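Local coordinates for protein probable transcriptional regulator (Pseudomonas aeruginosa PAO1, PDB 2GEN) that probably binds DNA as a dimeric transcriptional regulator of the TetR family, through a predicted helix-turn-helix motif, at residues Ala137-Ala141 with Glu142-Arg146; Glu147-Asp150 with Asp151-Ala154. All coordinates share one frame; numbering follows the deposited sequence.

Contact 1: residues Ala137-Ala141 with Glu142-Arg146; sequences AGYRA and EGLFR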
loop_
_atom_site.group_PDB
_atom_site.type_symbol
_atom_site.label_atom_id
_atom_site.label_comp_id
_atom_site.label_asym_id
_atom_site.label_seq_id
_atom_site.Cartn_x
_atom_site.Cartn_y
_atom_site.Cartn_z
ATOM N N ALA A 137 -6.414 -17.014 -17.359
ATOM C CA ALA A 137 -7.004 -16.694 -18.669
ATOM C C ALA A 137 -8.120 -17.670 -19.105
ATOM O O ALA A 137 -9.169 -17.225 -19.690
ATOM C CB ALA A 137 -5.910 -16.603 -19.755
ATOM N N GLY A 138 -7.929 -18.976 -18.836
ATOM C CA GLY A 138 -8.958 -19.963 -19.266
ATOM C C GLY A 138 -10.247 -19.709 -18.461
ATOM O O GLY A 138 -11.367 -19.700 -18.985
ATOM N N TYR A 139 -10.092 -19.465 -17.151
ATOM C CA TYR A 139 -11.297 -19.186 -16.340
ATOM C C TYR A 139 -12.014 -17.930 -16.820
ATOM O O TYR A 139 -13.240 -17.873 -16.802
ATOM C CB TYR A 139 -10.930 -19.060 -14.839
ATOM C CG TYR A 139 -10.286 -20.334 -14.295
ATOM C CD1 TYR A 139 -10.940 -21.542 -14.389
ATOM C CD2 TYR A 139 -9.015 -20.291 -13.651
ATOM C CE1 TYR A 139 -10.366 -22.765 -13.854
ATOM C CE2 TYR A 139 -8.434 -21.505 -13.121
ATOM C CZ TYR A 139 -9.150 -22.711 -13.219
ATOM O OH TYR A 139 -8.660 -23.934 -12.747
ATOM N N ARG A 140 -11.241 -16.924 -17.200
ATOM C CA ARG A 140 -11.806 -15.652 -17.658
ATOM C C ARG A 140 -12.570 -15.957 -18.943
ATOM O O ARG A 140 -13.716 -15.510 -19.126
ATOM C CB ARG A 140 -10.666 -14.675 -17.904
ATOM C CG ARG A 140 -10.113 -14.102 -16.592
ATOM C CD ARG A 140 -8.785 -13.314 -16.728
ATOM N NE ARG A 140 -8.694 -12.287 -15.661
ATOM C CZ ARG A 140 -7.594 -11.594 -15.355
ATOM N NH1 ARG A 140 -6.454 -11.798 -15.985
ATOM N NH2 ARG A 140 -7.642 -10.684 -14.405
ATOM N N ALA A 141 -11.972 -16.770 -19.818
ATOM C CA ALA A 141 -12.672 -17.137 -21.093
ATOM C C ALA A 141 -13.974 -17.870 -20.848
ATOM O O ALA A 141 -14.908 -17.756 -21.653
ATOM C CB ALA A 141 -11.770 -17.982 -22.021
ATOM N N GLU A 142 -14.065 -18.586 -19.722
ATOM C CA GLU A 142 -15.234 -19.387 -19.403
ATOM C C GLU A 142 -16.373 -18.571 -18.739
ATOM O O GLU A 142 -17.418 -19.157 -18.382
ATOM C CB GLU A 142 -14.807 -20.546 -18.505
ATOM C CG GLU A 142 -13.887 -21.541 -19.251
ATOM C CD GLU A 142 -13.105 -22.467 -18.312
ATOM O OE1 GLU A 142 -13.508 -22.708 -17.145
ATOM O OE2 GLU A 142 -12.062 -22.990 -18.778
ATOM N N GLY A 143 -16.123 -17.283 -18.523
ATOM C CA GLY A 143 -17.118 -16.357 -17.988
ATOM C C GLY A 143 -17.286 -16.554 -16.492
ATOM O O GLY A 143 -18.370 -16.265 -15.930
ATOM N N LEU A 144 -16.241 -17.061 -15.834
ATOM C CA LEU A 144 -16.364 -17.378 -14.386
ATOM C C LEU A 144 -16.206 -16.157 -13.501
ATOM O O LEU A 144 -16.505 -16.232 -12.293
ATOM C CB LEU A 144 -15.377 -18.473 -13.969
ATOM C CG LEU A 144 -15.647 -19.812 -14.685
ATOM C CD1 LEU A 144 -14.679 -20.836 -14.159
ATOM C CD2 LEU A 144 -17.090 -20.332 -14.562
ATOM N N PHE A 145 -15.752 -15.055 -14.090
ATOM C CA PHE A 145 -15.486 -13.845 -13.324
ATOM C C PHE A 145 -16.381 -12.705 -13.780
ATOM O O PHE A 145 -16.738 -12.593 -14.989
ATOM C CB PHE A 145 -14.047 -13.348 -13.485
ATOM C CG PHE A 145 -12.979 -14.371 -13.128
ATOM C CD1 PHE A 145 -12.986 -15.005 -11.866
ATOM C CD2 PHE A 145 -11.938 -14.608 -13.977
ATOM C CE1 PHE A 145 -11.984 -15.935 -11.542
ATOM C CE2 PHE A 145 -10.915 -15.535 -13.639
ATOM C CZ PHE A 145 -10.936 -16.168 -12.440
ATOM N N ARG A 146 -16.671 -11.813 -12.842
ATOM C CA ARG A 146 -17.310 -10.552 -13.211
ATOM C C ARG A 146 -16.379 -9.734 -14.132
ATOM O O ARG A 146 -15.138 -9.750 -13.996
ATOM C CB ARG A 146 -17.758 -9.808 -11.940
ATOM C CG ARG A 146 -16.835 -8.735 -11.480
ATOM C CD ARG A 146 -17.435 -7.887 -10.298
ATOM N NE ARG A 146 -18.100 -6.691 -10.815
ATOM C CZ ARG A 146 -18.987 -5.937 -10.156
ATOM N NH1 ARG A 146 -19.372 -6.233 -8.901
ATOM N NH2 ARG A 146 -19.497 -4.874 -10.781
HETATM O O HOH W 1 -14.963 -14.259 -16.956
#
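Gly143 N donates to Arg140 O at 3.0 Å, and one residue further on Leu144 N reaches back to Tyr139 O at 3.3 Å, with an N-H...O angle of 163°. Arg140 O also accepts from a water, which in turn takes the N-H of Phe145, so the chain stays tied to the last helical turn after the direct bonds end. Glu142 N is shared weakly between Gly138 O and Tyr139 O. With Gly143 at positive phi (77°), the Gly143 and Leu144 bonds make a Schellman motif that closes helix 118-141. Past it, Leu144 and Phe145 fold back on the helix. The CD1 methyl of Leu144 meets Tyr139 CD1 at 3.8 Å, approaching the ring obliquely, while Glu142 runs alongside the tyrosine with its carboxylate steeply inclined to the ring. Phe145 turns its CD2-CE2 edge to the Arg140 stem, with Arg140 CG near the ring plane, 3.2 Å from Phe145 CD2, a tight approach. Phe145 CE2 also meets Tyr139 CB, at 3.7 Å. Beyond CG the arginine chain runs extended to NE, carrying its guanidinium past this ring to Asp150 and Phe153.

Contact 2: residues Glu147-Asp150 with Asp151-Ala154; sequences EMPD and DCFA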
loop_
_atom_site.group_PDB
_atom_site.type_symbol
_atom_site.label_atom_id
_atom_site.label_comp_id
_atom_site.label_asym_id
_atom_site.label_seq_id
_atom_site.Cartn_x
_atom_site.Cartn_y
_atom_site.Cartn_z
ATOM N N GLU A 147 -16.966 -9.022 -15.093
ATOM C CA GLU A 147 -16.166 -8.292 -16.106
ATOM C C GLU A 147 -15.436 -7.102 -15.487
ATOM O O GLU A 147 -16.062 -6.243 -14.857
ATOM C CB GLU A 147 -17.039 -7.794 -17.280
ATOM C CG GLU A 147 -18.071 -8.811 -17.832
ATOM C CD GLU A 147 -18.582 -8.434 -19.233
ATOM O OE1 GLU A 147 -18.860 -7.226 -19.477
ATOM O OE2 GLU A 147 -18.690 -9.348 -20.099
HETATM N N MSE A 148 -14.122 -7.075 -15.650
HETATM C CA MSE A 148 -13.291 -5.959 -15.244
HETATM C C MSE A 148 -11.924 -6.027 -15.916
HETATM O O MSE A 148 -11.492 -7.128 -16.324
HETATM C CB MSE A 148 -13.162 -5.897 -13.697
HETATM C CG MSE A 148 -12.276 -6.894 -13.120
HETATM SE SE MSE A 148 -12.431 -6.840 -11.105
HETATM C CE MSE A 148 -13.881 -7.910 -10.858
ATOM N N PRO A 149 -11.230 -4.882 -16.038
ATOM C CA PRO A 149 -9.851 -4.856 -16.541
ATOM C C PRO A 149 -8.912 -5.710 -15.695
ATOM O O PRO A 149 -9.107 -5.816 -14.483
ATOM C CB PRO A 149 -9.456 -3.388 -16.441
ATOM C CG PRO A 149 -10.760 -2.637 -16.391
ATOM C CD PRO A 149 -11.739 -3.526 -15.740
ATOM N N ASP A 150 -7.918 -6.315 -16.328
ATOM C CA ASP A 150 -6.961 -7.207 -15.621
ATOM C C ASP A 150 -6.324 -6.511 -14.411
ATOM O O ASP A 150 -6.189 -7.138 -13.328
ATOM C CB ASP A 150 -5.834 -7.664 -16.573
ATOM C CG ASP A 150 -6.298 -8.667 -17.629
ATOM O OD1 ASP A 150 -7.427 -9.196 -17.555
ATOM O OD2 ASP A 150 -5.505 -8.918 -18.581
ATOM N N ASP A 151 -5.967 -5.221 -14.560
ATOM C CA ASP A 151 -5.374 -4.460 -13.440
ATOM C C ASP A 151 -6.333 -4.264 -12.286
ATOM O O ASP A 151 -5.887 -4.287 -11.115
ATOM C CB ASP A 151 -4.869 -3.073 -13.827
ATOM C CG ASP A 151 -3.759 -3.097 -14.849
ATOM O OD1 ASP A 151 -2.763 -3.840 -14.689
ATOM O OD2 ASP A 151 -3.885 -2.309 -15.809
ATOM N N CYS A 152 -7.621 -4.066 -12.594
ATOM C CA CYS A 152 -8.665 -3.970 -11.557
ATOM C C CYS A 152 -8.815 -5.291 -10.806
ATOM O O CYS A 152 -8.776 -5.328 -9.563
ATOM C CB CYS A 152 -10.008 -3.652 -12.171
ATOM S SG CYS A 152 -10.046 -2.012 -12.770
ATOM N N PHE A 153 -8.999 -6.375 -11.572
ATOM C CA PHE A 153 -9.007 -7.732 -10.990
ATOM C C PHE A 153 -7.817 -7.931 -10.032
ATOM O O PHE A 153 -8.031 -8.392 -8.896
ATOM C CB PHE A 153 -9.045 -8.800 -12.096
ATOM C CG PHE A 153 -9.160 -10.217 -11.603
ATOM C CD1 PHE A 153 -10.363 -10.904 -11.746
ATOM C CD2 PHE A 153 -8.073 -10.877 -11.053
ATOM C CE1 PHE A 153 -10.516 -12.225 -11.347
ATOM C CE2 PHE A 153 -8.204 -12.248 -10.662
ATOM C CZ PHE A 153 -9.456 -12.901 -10.783
ATOM N N ALA A 154 -6.601 -7.607 -10.460
ATOM C CA ALA A 154 -5.404 -7.805 -9.612
ATOM C C ALA A 154 -5.545 -7.096 -8.260
ATOM O O ALA A 154 -5.331 -7.704 -7.193
ATOM C CB ALA A 154 -4.136 -7.341 -10.331
#
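Met148, a selenomethionine here, lies against Cys152 and Phe153 where helix 150-169 begins, with Pro149 at the N-cap position. Met148 CB stands 4.2 Å from Cys152 CB. A chi1 of 75° tucks Met148 CG over its own backbone, and this CG then lies 3.9 Å from Phe153 CB. Met148 SE comes next, resting on the backbone of the first turn, 3.5 Å from Phe153 N; the selenomethionine and phenylalanine side chains cross at about a right angle. Val192 in helix 181-192 and Leu183 of the second subunit also pack on Met148. The N-H of Phe153 is spent on Pro149 O at 3.0 Å. Ala154 N repeats the i to i+4 pattern with Asp150 O. Asp150 and Asp151 both send their carboxylates to Arg174 of the second subunit, by a salt bridge to its NH1 and a hydrogen bond from its backbone N respectively, which places the start of this helix at the dimer contact. On the proline flank, the sulfur of Cys152 sits beside the pyrrolidine ring, with Cys152 SG 3.7 Å from both CG and CD of Pro149.

In the fold
Contact 1 ends helix 118-141 and contact 2 starts helix 150-169, so together they frame the loop between two successive helices; their centres are about 12 Å apart. Arg140 bridges them: its NH1 forms a salt bridge with Asp150 OD1 at 3.2 Å, and its guanidinium makes a cation-pi contact with the Phe153 ring. Phe145 adds an edge-to-face ring contact, its CG 3.7 Å from Phe153 CE1. Asp150 uses its other oxygen, OD2, for Arg174 of the second subunit, so its carboxylate links the loop to the dimer contact. Neither contact includes residues of the predicted helix-turn-helix, 29-48; both belong to the helical part following it in the chain.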